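Local coordinates for Low molecular weight phosphotyrosine phosphatase family protein (Streptococcus pyogenes, PDB 5GOT), which probably hydrolyses phosphotyrosine in proteins, as a low molecular weight protein tyrosine phosphatase of Streptococcus pyogenes, at residues G10-S15 with P46-T51. Numbering follows the deposited sequence.
Sequences GNICRS and PIHSGT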
loop_
_atom_site.group_PDB
_atom_site.type_symbol
_atom_site.label_atom_id
_atom_site.label_comp_id
_atom_site.label_asym_id
_atom_site.label_seq_id
_atom_site.Cartn_x
_atom_site.Cartn_y
_atom_site.Cartn_z
ATOM N N GLY A 10 -1.551 -10.746 -2.217
ATOM C CA GLY A 10 -0.324 -11.270 -2.787
ATOM C C GLY A 10 0.824 -10.292 -2.933
ATOM O O GLY A 10 1.934 -10.717 -3.268
ATOM N N ASN A 11 0.592 -8.990 -2.704
ATOM C CA ASN A 11 1.669 -7.988 -2.743
ATOM C C ASN A 11 2.370 -7.982 -4.109
ATOM O O ASN A 11 3.589 -7.832 -4.204
ATOM C CB ASN A 11 2.683 -8.230 -1.602
ATOM C CG ASN A 11 3.719 -7.108 -1.440
ATOM O OD1 ASN A 11 4.899 -7.382 -1.152
ATOM N ND2 ASN A 11 3.286 -5.846 -1.576
ATOM N N ILE A 12 1.594 -8.152 -5.179
ATOM C CA ILE A 12 2.121 -7.938 -6.525
ATOM C C ILE A 12 1.267 -6.999 -7.358
ATOM O O ILE A 12 1.778 -6.453 -8.349
ATOM C CB ILE A 12 2.336 -9.278 -7.279
ATOM C CG1 ILE A 12 1.017 -10.011 -7.560
ATOM C CG2 ILE A 12 3.326 -10.199 -6.547
ATOM C CD1 ILE A 12 1.226 -11.255 -8.461
ATOM N N CYS A 13 0.010 -6.714 -6.969
ATOM C CA CYS A 13 -0.870 -5.837 -7.741
ATOM C C CYS A 13 -1.143 -4.552 -6.984
ATOM O O CYS A 13 -0.463 -3.534 -7.223
ATOM C CB CYS A 13 -2.174 -6.571 -8.087
ATOM S SG CYS A 13 -2.000 -7.909 -9.338
ATOM N N ARG A 14 -2.137 -4.512 -6.087
ATOM C CA ARG A 14 -2.608 -3.241 -5.536
ATOM C C ARG A 14 -1.624 -2.656 -4.527
ATOM O O ARG A 14 -1.304 -1.460 -4.585
ATOM C CB ARG A 14 -3.983 -3.424 -4.884
ATOM C CG ARG A 14 -5.151 -3.449 -5.848
ATOM C CD ARG A 14 -6.452 -3.808 -5.138
ATOM N NE ARG A 14 -6.327 -5.098 -4.471
ATOM C CZ ARG A 14 -7.312 -5.700 -3.814
ATOM N NH1 ARG A 14 -8.499 -5.126 -3.731
ATOM N NH2 ARG A 14 -7.098 -6.880 -3.241
ATOM N N SER A 15 -1.141 -3.472 -3.581
ATOM C CA SER A 15 -0.351 -2.860 -2.518
ATOM C C SER A 15 0.991 -2.320 -3.018
ATOM O O SER A 15 1.402 -1.246 -2.557
ATOM C CB SER A 15 -0.132 -3.825 -1.340
ATOM O OG SER A 15 0.429 -5.062 -1.737
ATOM N N PRO A 46 7.955 -10.835 -8.637
ATOM C CA PRO A 46 8.052 -9.384 -8.805
ATOM C C PRO A 46 6.674 -8.751 -8.931
ATOM O O PRO A 46 5.636 -9.419 -8.972
ATOM C CB PRO A 46 8.866 -9.237 -10.093
ATOM C CG PRO A 46 8.592 -10.492 -10.840
ATOM C CD PRO A 46 8.446 -11.568 -9.819
ATOM N N ILE A 47 6.681 -7.419 -8.982
ATOM C CA ILE A 47 5.448 -6.683 -9.221
ATOM C C ILE A 47 4.785 -7.213 -10.480
ATOM O O ILE A 47 5.444 -7.467 -11.493
ATOM C CB ILE A 47 5.736 -5.177 -9.326
ATOM C CG1 ILE A 47 6.348 -4.666 -8.016
ATOM C CG2 ILE A 47 4.464 -4.420 -9.638
ATOM C CD1 ILE A 47 6.972 -3.304 -8.143
ATOM N N HIS A 48 3.474 -7.404 -10.409
ATOM C CA HIS A 48 2.692 -7.885 -11.542
ATOM C C HIS A 48 2.825 -6.940 -12.739
ATOM O O HIS A 48 2.987 -5.727 -12.587
ATOM C CB HIS A 48 1.235 -8.023 -11.092
ATOM C CG HIS A 48 0.328 -8.687 -12.082
ATOM N ND1 HIS A 48 -0.197 -8.026 -13.175
ATOM C CD2 HIS A 48 -0.197 -9.933 -12.108
ATOM C CE1 HIS A 48 -0.983 -8.848 -13.845
ATOM N NE2 HIS A 48 -1.000 -10.011 -13.220
ATOM N N SER A 49 2.767 -7.516 -13.948
ATOM C CA SER A 49 2.970 -6.729 -15.164
ATOM C C SER A 49 1.985 -5.572 -15.261
ATOM O O SER A 49 2.328 -4.499 -15.776
ATOM C CB SER A 49 2.834 -7.621 -16.402
ATOM O OG SER A 49 1.615 -8.346 -16.348
ATOM N N GLY A 50 0.752 -5.769 -14.784
ATOM C CA GLY A 50 -0.245 -4.712 -14.886
ATOM C C GLY A 50 0.095 -3.498 -14.039
ATOM O O GLY A 50 -0.148 -2.355 -14.446
ATOM N N THR A 51 0.638 -3.727 -12.840
ATOM C CA THR A 51 1.086 -2.607 -12.013
ATOM C C THR A 51 2.356 -1.973 -12.580
ATOM O O THR A 51 2.468 -0.743 -12.641
ATOM C CB THR A 51 1.280 -3.074 -10.563
ATOM O OG1 THR A 51 0.001 -3.453 -10.035
ATOM C CG2 THR A 51 1.850 -1.940 -9.687
#
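Ile12 and Ile47 bring the two backbones to 4.5 Å between their CA atoms, where the loop entering helix 14-23 meets the loop entering helix 49-57. Two carbonyls of the first loop are each taken by a donor of the second: His48 N reaches Ile12 O at 2.8 Å, and Thr51 OG1 gives its hydrogen to Cys13 O at 2.9 Å, from above the carbonyl plane. Thr51 OG1 can do this because it lies beside its own backbone N (chi1 -65°), on the side facing Cys13.

His48, Ile12 and Cys13 make most of the side-chain contact. With CG anti to the backbone N (chi1 -172°), the His48 ring extends alongside Cys13, whose SG lies over one face, 4.1 Å from the centroid, while Ile12 CD1 comes to the ring edge beside CD2. His48 is the N-cap of helix 49-57, its ND1 accepting from Gly50 N at 2.9 Å, which also fixes the ring's rotation; Phe122 adds a further ring contact. On its other branch, Ile12 CG2 packs 3.4 Å from Pro46 O, a van der Waals contact.

Within the first loop, Asn11 ND2 donates to Ser15 OG at 3.0 Å, almost in the amide plane, and Ser35, Lys66 and Lys69 bond the same amide. Residues 10-15 belong to the C(X)5R(S/T) signature, Cys8 to Ser15, that forms the phosphate-binding P-loop in this family and probably does so here, flanked by the capped start of a neighbouring helix.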